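Local coordinates for beta-glucosidase (PDB 5M6G), which probably hydrolyses terminal, non-reducing beta-D-glucosyl residues with release of beta-D-glucose, as a member of glycosyl hydrolase family 3, at residues 180-185 and 206-211; 191-196 and 583-588; 200-205 and 606-611; 496-501 and 514-519; 555-560 and 567-572. All coordinates share one frame; numbering follows the deposited sequence.

Contact 1: residues 180-185 and 206-211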
# COMPACT_ATOMS: atom_id res chain seq x y z
N PRO A 180 -2.40 -5.31 -3.24
CA PRO A 180 -1.72 -4.06 -3.64
C PRO A 180 -2.62 -2.95 -4.18
O PRO A 180 -3.67 -3.23 -4.77
CB PRO A 180 -0.79 -4.53 -4.75
CG PRO A 180 -1.59 -5.61 -5.44
CD PRO A 180 -2.25 -6.35 -4.27
N CYS A 181 -2.20 -1.70 -3.99
CA CYS A 181 -2.74 -0.61 -4.80
C CYS A 181 -2.31 -0.84 -6.25
O CYS A 181 -1.11 -0.80 -6.56
CB CYS A 181 -2.24 0.76 -4.33
SG CYS A 181 -3.25 2.25 -4.86
N VAL A 182 -3.28 -1.13 -7.13
CA VAL A 182 -3.04 -1.21 -8.56
C VAL A 182 -3.41 0.09 -9.25
O VAL A 182 -3.51 0.16 -10.48
CB VAL A 182 -3.77 -2.42 -9.17
CG1 VAL A 182 -3.36 -3.71 -8.44
CG2 VAL A 182 -5.30 -2.23 -9.12
N CYS A 183 -3.63 1.14 -8.46
CA CYS A 183 -3.79 2.51 -8.93
C CYS A 183 -2.70 2.88 -9.93
O CYS A 183 -1.52 2.60 -9.71
CB CYS A 183 -3.74 3.45 -7.71
SG CYS A 183 -2.34 3.17 -6.48
N VAL A 184 -3.11 3.52 -11.02
CA VAL A 184 -2.20 4.06 -12.02
C VAL A 184 -2.17 5.57 -11.80
O VAL A 184 -3.10 6.28 -12.18
CB VAL A 184 -2.66 3.70 -13.44
CG1 VAL A 184 -1.73 4.30 -14.46
CG2 VAL A 184 -2.73 2.19 -13.60
N ALA A 185 -1.10 6.06 -11.17
CA ALA A 185 -1.05 7.45 -10.75
C ALA A 185 -0.65 8.33 -11.94
O ALA A 185 0.48 8.25 -12.42
CB ALA A 185 -0.06 7.63 -9.59
N ALA A 206 1.94 -5.43 -14.52
CA ALA A 206 3.04 -6.36 -14.28
C ALA A 206 3.25 -6.60 -12.80
O ALA A 206 3.58 -7.73 -12.39
CB ALA A 206 4.32 -5.82 -14.92
N MET A 207 3.04 -5.59 -11.97
CA MET A 207 3.33 -5.73 -10.55
C MET A 207 2.16 -6.32 -9.76
O MET A 207 2.25 -6.43 -8.53
CB MET A 207 3.77 -4.40 -9.96
CG MET A 207 5.01 -3.82 -10.63
SD MET A 207 6.39 -4.99 -10.63
CE MET A 207 7.75 -3.85 -11.00
N THR A 208 1.08 -6.72 -10.43
CA THR A 208 0.07 -7.50 -9.72
C THR A 208 0.61 -8.87 -9.34
O THR A 208 -0.09 -9.63 -8.66
CB THR A 208 -1.21 -7.65 -10.57
OG1 THR A 208 -0.92 -8.39 -11.76
CG2 THR A 208 -1.76 -6.28 -10.94
N SER A 209 1.84 -9.21 -9.76
CA SER A 209 2.54 -10.34 -9.19
C SER A 209 2.58 -10.28 -7.66
O SER A 209 2.76 -11.31 -7.01
CB SER A 209 3.95 -10.41 -9.76
OG SER A 209 4.73 -9.34 -9.27
N ALA A 210 2.41 -9.09 -7.07
CA ALA A 210 2.24 -8.99 -5.62
C ALA A 210 1.10 -9.87 -5.13
O ALA A 210 1.16 -10.43 -4.03
CB ALA A 210 2.00 -7.54 -5.21
N VAL A 211 0.03 -9.98 -5.93
CA VAL A 211 -1.12 -10.81 -5.56
C VAL A 211 -0.69 -12.26 -5.43
O VAL A 211 -1.07 -12.97 -4.48
CB VAL A 211 -2.25 -10.65 -6.59
CG1 VAL A 211 -3.39 -11.65 -6.29
CG2 VAL A 211 -2.77 -9.22 -6.61

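Contact 2: residues 191-196 and 583-588. With SOR (sorbitol), chain L.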
# COMPACT_ATOMS: atom_id res chain seq x y z
N GLY A 191 -1.59 12.60 -3.20
CA GLY A 191 -0.92 12.12 -2.00
C GLY A 191 -0.68 10.62 -1.96
O GLY A 191 -0.00 10.15 -1.05
N ARG A 192 -1.23 9.86 -2.91
CA ARG A 192 -0.99 8.43 -2.96
C ARG A 192 -0.16 8.02 -4.17
O ARG A 192 -0.12 6.83 -4.52
CB ARG A 192 -2.32 7.67 -2.93
CG ARG A 192 -3.31 8.25 -1.94
CD ARG A 192 -4.46 7.28 -1.66
NE ARG A 192 -4.04 6.15 -0.84
CZ ARG A 192 -4.88 5.34 -0.21
NH1 ARG A 192 -6.19 5.54 -0.31
NH2 ARG A 192 -4.43 4.32 0.52
N THR A 193 0.50 8.98 -4.83
CA THR A 193 1.36 8.64 -5.95
C THR A 193 2.36 7.56 -5.58
O THR A 193 2.67 6.68 -6.39
CB THR A 193 2.08 9.90 -6.45
OG1 THR A 193 1.11 10.83 -6.95
CG2 THR A 193 3.08 9.56 -7.56
N TYR A 194 2.87 7.59 -4.34
CA TYR A 194 3.88 6.60 -3.95
C TYR A 194 3.29 5.22 -3.77
O TYR A 194 4.04 4.23 -3.77
CB TYR A 194 4.60 7.02 -2.67
CG TYR A 194 3.80 6.97 -1.37
CD1 TYR A 194 3.65 5.77 -0.66
CD2 TYR A 194 3.27 8.12 -0.83
CE1 TYR A 194 2.94 5.74 0.55
CE2 TYR A 194 2.57 8.10 0.36
CZ TYR A 194 2.41 6.91 1.05
OH TYR A 194 1.72 6.92 2.23
N GLU A 195 1.98 5.11 -3.61
CA GLU A 195 1.37 3.79 -3.53
C GLU A 195 1.13 3.17 -4.89
O GLU A 195 0.64 2.04 -4.97
CB GLU A 195 0.05 3.88 -2.76
CG GLU A 195 0.24 4.49 -1.38
CD GLU A 195 -0.94 4.24 -0.47
OE1 GLU A 195 -1.24 3.05 -0.22
OE2 GLU A 195 -1.56 5.22 -0.02
N SER A 196 1.47 3.88 -5.97
CA SER A 196 1.27 3.39 -7.33
C SER A 196 2.57 2.83 -7.88
O SER A 196 3.64 3.42 -7.72
CB SER A 196 0.76 4.53 -8.23
OG SER A 196 0.72 4.17 -9.60
N LEU A 583 12.75 5.11 -14.35
CA LEU A 583 11.65 5.94 -13.89
C LEU A 583 10.30 5.29 -14.18
O LEU A 583 10.00 4.98 -15.34
CB LEU A 583 11.69 7.32 -14.54
CG LEU A 583 12.71 8.31 -13.99
CD1 LEU A 583 12.42 9.71 -14.53
CD2 LEU A 583 12.69 8.32 -12.46
N PRO A 584 9.46 5.09 -13.16
CA PRO A 584 8.08 4.63 -13.39
C PRO A 584 7.08 5.75 -13.61
O PRO A 584 5.94 5.47 -13.99
CB PRO A 584 7.78 3.88 -12.08
CG PRO A 584 8.53 4.69 -11.05
CD PRO A 584 9.83 5.08 -11.73
N MET A 585 7.46 7.00 -13.34
CA MET A 585 6.66 8.18 -13.66
C MET A 585 7.52 9.12 -14.49
O MET A 585 8.74 9.17 -14.32
CB MET A 585 6.17 8.94 -12.40
CG MET A 585 4.93 8.37 -11.68
SD MET A 585 5.27 6.79 -10.91
CE MET A 585 3.88 6.52 -9.80
N THR A 586 6.88 9.86 -15.39
CA THR A 586 7.56 10.90 -16.14
C THR A 586 7.90 12.07 -15.20
O THR A 586 7.07 12.50 -14.40
CB THR A 586 6.67 11.37 -17.29
OG1 THR A 586 6.48 10.30 -18.22
CG2 THR A 586 7.30 12.53 -18.02
N TRP A 587 9.13 12.58 -15.30
CA TRP A 587 9.62 13.59 -14.36
C TRP A 587 9.48 14.99 -14.96
O TRP A 587 10.09 15.29 -15.99
CB TRP A 587 11.07 13.31 -13.98
CG TRP A 587 11.51 14.00 -12.73
CD1 TRP A 587 11.55 15.35 -12.50
CD2 TRP A 587 11.98 13.37 -11.52
NE1 TRP A 587 12.02 15.60 -11.22
CE2 TRP A 587 12.29 14.40 -10.60
CE3 TRP A 587 12.17 12.04 -11.14
CZ2 TRP A 587 12.76 14.14 -9.32
CZ3 TRP A 587 12.66 11.78 -9.86
CH2 TRP A 587 12.95 12.82 -8.97
N MET A 588 8.73 15.86 -14.27
CA MET A 588 8.35 17.16 -14.81
C MET A 588 9.56 18.10 -15.00
O MET A 588 10.51 18.10 -14.21
CB MET A 588 7.35 17.83 -13.87
CG MET A 588 8.00 18.33 -12.56
SD MET A 588 6.86 18.75 -11.24
CE MET A 588 6.86 17.22 -10.30
C1 SOR L . -7.16 2.33 1.60
C2 SOR L . -6.92 1.74 2.98
C3 SOR L . -7.80 2.46 3.99
C4 SOR L . -7.36 2.17 5.42
C5 SOR L . -7.79 3.25 6.42
C6 SOR L . -7.00 3.05 7.71
O1 SOR L . -6.05 2.10 0.77
O2 SOR L . -7.23 0.35 2.97
O3 SOR L . -9.13 2.04 3.81
O4 SOR L . -7.87 0.92 5.83
O5 SOR L . -7.58 4.56 5.91
O6 SOR L . -7.05 4.21 8.51

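Contact 3: residues 200-205 and 606-611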
# COMPACT_ATOMS: atom_id res chain seq x y z
N LYS A 200 1.96 4.09 -16.03
CA LYS A 200 1.51 3.32 -17.19
C LYS A 200 0.83 2.05 -16.73
O LYS A 200 1.31 1.37 -15.82
CB LYS A 200 2.67 2.98 -18.12
CG LYS A 200 3.33 4.21 -18.72
CD LYS A 200 4.51 3.83 -19.60
CE LYS A 200 4.05 3.19 -20.89
NZ LYS A 200 3.93 4.21 -21.95
N SER A 201 -0.29 1.72 -17.37
CA SER A 201 -1.02 0.51 -17.01
C SER A 201 -0.12 -0.72 -17.06
O SER A 201 -0.32 -1.65 -16.28
CB SER A 201 -2.22 0.32 -17.94
OG SER A 201 -1.77 0.09 -19.26
N GLU A 202 0.85 -0.75 -17.99
CA GLU A 202 1.87 -1.80 -18.00
C GLU A 202 2.52 -1.96 -16.62
O GLU A 202 2.71 -3.07 -16.13
CB GLU A 202 2.95 -1.48 -19.04
CG GLU A 202 4.37 -1.93 -18.65
CD GLU A 202 5.44 -0.85 -18.86
OE1 GLU A 202 5.37 -0.09 -19.85
OE2 GLU A 202 6.37 -0.76 -18.02
N ASN A 203 2.88 -0.83 -16.00
CA ASN A 203 3.60 -0.87 -14.73
C ASN A 203 2.78 -1.63 -13.70
O ASN A 203 3.20 -2.69 -13.21
CB ASN A 203 3.90 0.55 -14.24
CG ASN A 203 4.88 1.31 -15.14
OD1 ASN A 203 5.80 0.71 -15.72
ND2 ASN A 203 4.71 2.64 -15.25
N ALA A 204 1.60 -1.11 -13.38
CA ALA A 204 0.78 -1.73 -12.35
C ALA A 204 0.40 -3.15 -12.72
O ALA A 204 0.44 -4.04 -11.87
CB ALA A 204 -0.47 -0.88 -12.10
N SER A 205 0.03 -3.39 -13.98
CA SER A 205 -0.40 -4.73 -14.37
C SER A 205 0.71 -5.76 -14.13
O SER A 205 0.45 -6.84 -13.59
CB SER A 205 -0.82 -4.75 -15.84
OG SER A 205 -1.98 -3.97 -16.04
N PHE A 606 13.01 14.25 -17.31
CA PHE A 606 13.42 12.87 -17.56
C PHE A 606 12.19 12.07 -18.00
O PHE A 606 11.15 12.12 -17.32
CB PHE A 606 14.03 12.20 -16.31
CG PHE A 606 15.14 12.98 -15.67
CD1 PHE A 606 16.39 13.01 -16.23
CD2 PHE A 606 14.92 13.65 -14.47
CE1 PHE A 606 17.43 13.72 -15.63
CE2 PHE A 606 15.96 14.36 -13.86
CZ PHE A 606 17.20 14.40 -14.45
N PRO A 607 12.28 11.30 -19.08
CA PRO A 607 11.11 10.52 -19.53
C PRO A 607 10.92 9.25 -18.72
O PRO A 607 11.83 8.75 -18.05
CB PRO A 607 11.46 10.18 -20.98
CG PRO A 607 12.98 10.04 -20.94
CD PRO A 607 13.46 11.06 -19.92
N HIS A 608 9.71 8.72 -18.83
CA HIS A 608 9.40 7.39 -18.31
C HIS A 608 10.42 6.38 -18.84
O HIS A 608 10.80 6.42 -20.00
CB HIS A 608 7.99 7.00 -18.75
CG HIS A 608 7.50 5.72 -18.16
ND1 HIS A 608 7.89 4.49 -18.62
CD2 HIS A 608 6.65 5.48 -17.13
CE1 HIS A 608 7.32 3.54 -17.90
NE2 HIS A 608 6.55 4.12 -17.00
N GLY A 609 10.88 5.49 -17.96
CA GLY A 609 11.85 4.50 -18.36
C GLY A 609 13.30 4.95 -18.33
O GLY A 609 14.18 4.14 -18.62
N PHE A 610 13.57 6.20 -17.98
CA PHE A 610 14.92 6.72 -17.95
C PHE A 610 15.66 6.23 -16.71
O PHE A 610 15.09 6.16 -15.62
CB PHE A 610 14.90 8.25 -17.97
CG PHE A 610 16.27 8.89 -18.01
CD1 PHE A 610 16.94 9.05 -19.20
CD2 PHE A 610 16.88 9.33 -16.84
CE1 PHE A 610 18.19 9.63 -19.24
CE2 PHE A 610 18.13 9.91 -16.87
CZ PHE A 610 18.79 10.06 -18.07
N GLY A 611 16.93 5.86 -16.90
CA GLY A 611 17.77 5.53 -15.77
C GLY A 611 19.20 5.30 -16.21
O GLY A 611 19.46 4.49 -17.11

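Contact 4: residues 496-501 and 514-519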
# COMPACT_ATOMS: atom_id res chain seq x y z
N ALA A 496 23.70 14.83 0.02
CA ALA A 496 22.56 15.54 0.59
C ALA A 496 21.31 14.69 0.36
O ALA A 496 20.84 14.57 -0.78
CB ALA A 496 22.40 16.93 -0.05
N VAL A 497 20.78 14.11 1.42
CA VAL A 497 19.60 13.26 1.34
C VAL A 497 18.42 14.12 1.74
O VAL A 497 18.20 14.39 2.92
CB VAL A 497 19.74 12.01 2.22
CG1 VAL A 497 18.64 11.01 1.87
CG2 VAL A 497 21.10 11.38 2.04
N VAL A 498 17.65 14.56 0.74
CA VAL A 498 16.59 15.54 0.91
C VAL A 498 15.24 14.92 0.53
O VAL A 498 15.16 13.70 0.29
CB VAL A 498 16.88 16.80 0.08
CG1 VAL A 498 18.22 17.45 0.51
CG2 VAL A 498 16.92 16.46 -1.40
N GLY A 499 14.18 15.73 0.47
CA GLY A 499 12.91 15.28 -0.07
C GLY A 499 11.76 15.47 0.93
O GLY A 499 11.74 16.42 1.71
N GLU A 500 10.80 14.54 0.88
CA GLU A 500 9.57 14.71 1.62
C GLU A 500 9.63 14.03 2.99
O GLU A 500 10.44 13.13 3.22
CB GLU A 500 8.39 14.12 0.83
CG GLU A 500 8.31 14.60 -0.60
CD GLU A 500 7.05 14.09 -1.29
OE1 GLU A 500 6.99 12.89 -1.63
OE2 GLU A 500 6.12 14.90 -1.47
N THR A 501 8.76 14.48 3.88
CA THR A 501 8.44 13.80 5.13
C THR A 501 7.17 12.97 4.94
O THR A 501 6.46 13.13 3.94
CB THR A 501 8.28 14.83 6.25
OG1 THR A 501 7.29 15.78 5.87
CG2 THR A 501 9.62 15.55 6.53
N LEU A 514 5.62 21.30 -5.86
CA LEU A 514 6.44 20.15 -5.50
C LEU A 514 7.93 20.48 -5.48
O LEU A 514 8.75 19.57 -5.57
CB LEU A 514 6.18 18.98 -6.45
CG LEU A 514 4.89 18.19 -6.15
CD1 LEU A 514 4.53 17.24 -7.28
CD2 LEU A 514 5.03 17.42 -4.84
N GLY A 515 8.30 21.75 -5.35
CA GLY A 515 9.70 22.09 -5.24
C GLY A 515 10.28 21.69 -3.89
O GLY A 515 9.57 21.43 -2.92
N LEU A 516 11.60 21.63 -3.83
CA LEU A 516 12.26 21.37 -2.55
C LEU A 516 11.93 22.48 -1.56
O LEU A 516 11.88 23.66 -1.93
CB LEU A 516 13.77 21.27 -2.74
CG LEU A 516 14.26 20.09 -3.59
CD1 LEU A 516 15.75 20.22 -3.86
CD2 LEU A 516 13.95 18.79 -2.87
N ASP A 517 11.69 22.11 -0.31
CA ASP A 517 11.42 23.11 0.71
C ASP A 517 12.69 23.93 0.99
O ASP A 517 13.76 23.69 0.42
CB ASP A 517 10.86 22.46 1.98
CG ASP A 517 11.82 21.49 2.65
OD1 ASP A 517 13.04 21.57 2.45
OD2 ASP A 517 11.32 20.64 3.43
N GLU A 518 12.56 24.92 1.86
CA GLU A 518 13.66 25.87 2.00
C GLU A 518 14.83 25.24 2.74
O GLU A 518 15.98 25.60 2.48
CB GLU A 518 13.17 27.15 2.67
CG GLU A 518 12.28 27.98 1.74
CD GLU A 518 12.22 29.46 2.08
OE1 GLU A 518 12.65 29.83 3.19
OE2 GLU A 518 11.76 30.25 1.22
N GLU A 519 14.56 24.28 3.62
CA GLU A 519 15.66 23.59 4.29
C GLU A 519 16.49 22.80 3.30
O GLU A 519 17.73 22.88 3.31
CB GLU A 519 15.12 22.68 5.39
CG GLU A 519 16.21 21.79 5.98
CD GLU A 519 15.71 20.82 7.05
OE1 GLU A 519 16.54 20.03 7.54
OE2 GLU A 519 14.50 20.84 7.39
O HOH W 1 11.54 19.21 0.13

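Contact 5: residues 555-560 and 567-572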
# COMPACT_ATOMS: atom_id res chain seq x y z
N ALA A 555 25.65 14.73 -8.96
CA ALA A 555 24.88 13.53 -9.21
C ALA A 555 23.52 13.69 -8.57
O ALA A 555 23.36 14.44 -7.60
CB ALA A 555 25.57 12.26 -8.66
N LEU A 556 22.54 12.99 -9.14
CA LEU A 556 21.19 12.94 -8.62
C LEU A 556 20.74 11.49 -8.62
O LEU A 556 20.76 10.84 -9.67
CB LEU A 556 20.23 13.80 -9.46
CG LEU A 556 18.77 13.57 -9.07
CD1 LEU A 556 18.54 14.00 -7.62
CD2 LEU A 556 17.86 14.32 -10.01
N LEU A 557 20.36 10.99 -7.45
CA LEU A 557 19.87 9.62 -7.29
C LEU A 557 18.50 9.70 -6.65
O LEU A 557 18.34 10.33 -5.60
CB LEU A 557 20.83 8.79 -6.42
CG LEU A 557 20.44 7.33 -6.16
CD1 LEU A 557 20.77 6.46 -7.38
CD2 LEU A 557 21.13 6.81 -4.91
N ALA A 558 17.50 9.11 -7.30
CA ALA A 558 16.14 9.07 -6.77
C ALA A 558 15.98 7.78 -5.97
O ALA A 558 16.12 6.69 -6.52
CB ALA A 558 15.10 9.14 -7.89
N SER A 559 15.67 7.91 -4.68
CA SER A 559 15.59 6.75 -3.80
C SER A 559 14.17 6.37 -3.42
O SER A 559 13.97 5.29 -2.85
CB SER A 559 16.40 7.00 -2.51
OG SER A 559 17.79 7.07 -2.81
N TRP A 560 13.19 7.23 -3.71
CA TRP A 560 11.76 6.98 -3.42
C TRP A 560 11.60 6.85 -1.90
O TRP A 560 12.13 7.69 -1.16
CB TRP A 560 11.25 5.80 -4.24
CG TRP A 560 11.69 5.86 -5.66
CD1 TRP A 560 12.56 5.01 -6.28
CD2 TRP A 560 11.33 6.86 -6.63
NE1 TRP A 560 12.75 5.41 -7.59
CE2 TRP A 560 12.00 6.54 -7.83
CE3 TRP A 560 10.49 7.98 -6.60
CZ2 TRP A 560 11.85 7.30 -9.00
CZ3 TRP A 560 10.35 8.74 -7.76
CH2 TRP A 560 11.03 8.39 -8.94
N GLN A 567 20.48 0.66 4.00
CA GLN A 567 21.80 0.32 3.49
C GLN A 567 21.78 0.00 1.99
O GLN A 567 22.83 0.10 1.33
CB GLN A 567 22.38 -0.85 4.30
CG GLN A 567 21.65 -2.17 4.13
CD GLN A 567 20.46 -2.40 5.08
OE1 GLN A 567 19.85 -1.46 5.60
NE2 GLN A 567 20.13 -3.68 5.30
N GLY A 568 20.62 -0.34 1.42
CA GLY A 568 20.56 -0.54 -0.02
C GLY A 568 20.84 0.72 -0.82
O GLY A 568 21.26 0.63 -1.98
N VAL A 569 20.63 1.90 -0.23
CA VAL A 569 20.99 3.14 -0.89
C VAL A 569 22.50 3.25 -1.02
O VAL A 569 23.02 3.58 -2.10
CB VAL A 569 20.40 4.34 -0.13
CG1 VAL A 569 20.80 5.64 -0.83
CG2 VAL A 569 18.87 4.22 -0.06
N ALA A 570 23.22 2.99 0.07
CA ALA A 570 24.68 3.02 0.02
C ALA A 570 25.22 1.98 -0.94
O ALA A 570 26.26 2.20 -1.57
CB ALA A 570 25.27 2.79 1.41
N ASP A 571 24.54 0.83 -1.06
CA ASP A 571 24.96 -0.19 -2.02
C ASP A 571 25.11 0.41 -3.42
O ASP A 571 26.06 0.10 -4.14
CB ASP A 571 23.96 -1.34 -2.05
CG ASP A 571 24.01 -2.18 -0.79
OD1 ASP A 571 24.98 -2.06 -0.02
OD2 ASP A 571 23.06 -2.97 -0.57
N VAL A 572 24.17 1.28 -3.81
CA VAL A 572 24.23 1.90 -5.13
C VAL A 572 25.25 3.03 -5.15
O VAL A 572 26.07 3.13 -6.08
CB VAL A 572 22.83 2.38 -5.54
CG1 VAL A 572 22.87 3.13 -6.85
CG2 VAL A 572 21.88 1.18 -5.63

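Contact 1: residues 180-185 and 206-211
The loop that leaves strand 176-177 of the barrel-like N-terminal domain, through Pro180 and Val182, packs against the turn and first residues of helix 209-215, where Thr208, Ala210 and Val211 wait for it. It illustrates how a loop near the sorbitol pocket can meet its neighbour through carbon while backbone bonds elsewhere hold it. The ring of Pro180, which follows a cis peptide bond, does most of the touching. Its CD reaches Val211 CG2 at 3.7 Å, the two side chains crossing at about a right angle, while its CG lies 4.1 Å from Ala210 CB. Two residues along the loop, Val182 CG1 meets Thr208 CG2 at 3.9 Å. Thr208 has CG2 anti to its own carbonyl carbon (chi1 64° for OG1), which sends the methyl to the valine and leaves OG1 for Ser205 O, the carbonyl at the end of the preceding helix. The threonine thus offers its apolar branch across the contact and spends its polar one on the backbone just before it. Val211 N bonds to Thr208 O at 2.8 Å, tying Thr208 to the start of the helix that carries Ala210 and Val211. On the loop side, the disulfide between Cys181 SG and Cys183 SG brackets Val182, and backbone bonds tie both Pro180 and Val182 to Lys231, a residue that binds sorbitol. With five buried residues meeting solely through carbon atoms, the fit depends on shape, and the polar bonds that hold the loop lie elsewhere, at Lys231.

Contact 2: residues 191-196 and 583-588
Thr193 and Ser196 face Met585 across a wide backbone gap, Thr193 CA standing 9.4 Å from Met585 CA, and one long side chain bridges it. The 3-10 segment 193-195 and the residue after it present two carbonyls, those of Thr193 and Ser196, and the tip of Met585 is placed between them: its CE lies 3.6 Å from Thr193 O and 3.7 Å from Ser196 O. A bend at chi2 (67°) directs the methionine to this spot, where the same methyl also touches Thr193 CG2 and Ser196 OG. That hydroxyl is engaged with Cys183 O, so Met585 meets an oxygen already held. The bond from Ser196 N to Thr193 O, 3.1 Å long, closes the turn that carries both carbonyls. On the other side of this turn, Arg192 grips Glu195 side-on, with NE at 2.8 Å and NH2 at 3.1 Å from the single atom Glu195 OE2. Both nitrogens arrive from the same face of the carboxylate, and OE2 is further bound by Trp448 NE1. Held in this way, Arg192 NH2 donates to sorbitol O1 over 2.8 Å, with an N-H...O angle of 142°. A methionine in place of Arg192 would probably leave the carboxylate of Glu195 without its counter-charge and sorbitol O1 without this donor. Such a pairing of a first-shell arginine with a second-shell glutamate belongs to the sugar pocket of this family 3 enzyme, where Asp129, Lys231, His232 and Asp310 also hydrogen-bond to the sorbitol, while Met585 brings the C-terminal domain up behind it.

Contact 3: residues 200-205 and 606-611
Ser201 O, next in the chain to the Lys200 that meets His608, is gripped by two donors of one residue: Ser205 OG at 2.9 Å and Ser205 N at 2.9 Å reach it from opposite faces of the carbonyl plane. This ties the first turn of helix 201-206, whose N-cap position is Lys200, and the helix carries the N-terminal domain's share of a junction with the C-terminal domain. The other share is a type II beta turn from Pro607 to Phe610, closed by Phe610 N on Pro607 O at 3.1 Å, with His608 at its second position and Gly609 at the third, where the backbone angles call for glycine. Having CG anti to the backbone N (chi1 -174°), the imidazole stands out from the turn and reaches Lys200 and Asn203. Asn203 approaches its edge, amide and ring planes 15° apart and so almost coplanar, whereas Lys200 crosses one face. The lysine chain bends past the ring, and its NZ goes on to a salt bridge with Asp598. An alanine in place of His608 would probably open a gap beside the lysine chain and take from the Asn203 amide the ring edge it now faces. The CH-pi contact is nearly centred: Lys200 CD lies 3.4 Å from the centroid of the His608 ring and 15° off its normal.

Contact 4: residues 496-501 and 514-519
Leu516, Val498 and Gly499 give most of the surface buried here, and the first two meet through single methyls: Val498 CG2 lies 4.1 Å from Leu516 CD2, the side chains crossing at about a right angle. The valine's CG2 takes the place between backbone N and carbonyl carbon (chi1 -60° for CG1), which brings it up to the leucine. Leu516 also rests on Ile524 of the following helix. This is the first leg of a beta-alpha-beta unit, made of strand 493-499, helix 518-528 and strand 534-539, in the C-terminal domain; the contact lies where the strand's end faces the start of the helix. Gly499 contributes backbone, at angles that call for glycine. Its O accepts from a water at 3.2 Å, and the same water accepts from Asp517 N at 2.9 Å, linking strand end to helix start. Asp517, the N-cap residue, turns OD1 to the backbone N of Asp520 and pairs OD2 with Lys436, the lysine that also donates to Gly499 O. Glu500 OE2 comes within 4.3 Å of Leu514 CD2, although OE2 is salt-bridged to Arg542, and OE1 is held by Tyr503 and Gly541.

Contact 5: residues 555-560 and 567-572
Leu557 sends its two methyls to different valines of helix 567-573: CD1 is 4.0 Å from Val572 CG1, and CD2 is 4.3 Å from Val569 CG1. With CG anti to the backbone N (chi1 180°), the leucine reaches out from the strand and straddles one turn of the helix, crossing Val572 at a slant. Each valine likewise has CG1 anti to its own N, and this is the branch that touches the leucine. Two residues along the strand, on the same face, Ser559 adds a more polar neighbour. Its OG lies 3.9 Å from Val569 CG1, a contact that is doubtful because the side chain is modelled in two conformers, and hydrogen-bonds to Gln413 OE1. The larger pattern is a helix laid on a sheet: the axes of strand 555-560 and helix 567-572 approach to 10.4 Å and run nearly antiparallel, at 155°. The strand belongs to the mixed sheet of the C-terminal domain, between strand 534-539, to which it is parallel, and strand 414-418, to which it is antiparallel. Backbone bonds of Leu557 with Val536 and of Leu556 with Leu416 hold the strand at the level of Leu557. Farther out, helix 399-412 packs along the short helix. Val409 packs on Val569, while Arg406 and Arg410 both form salt bridges with OD2 of the buried Asp571, whose charge they probably balance.

Contacts 1, 2, 4 and 5 are buried, while contact 3 is only partly so, and its chemistry follows: an aliphatic chain over an imidazole face, beside charged groups. Contact 1 stays within the N-terminal domain and contacts 4 and 5 within the C-terminal one, where both reach the same mixed sheet; contact 5 seats a helix on it and contact 4 the loop leading into one, both through leucine and valine methyls, contact 4 adding a water. Contacts 2 and 3 join the two domains and lie side by side, Gly609 N hydrogen-bonding to Leu583 O at 2.8 Å. Contact 2 also touches contact 1, Ser196 OG to Cys183 O at 2.7 Å, and alone among the five reaches the bound sorbitol.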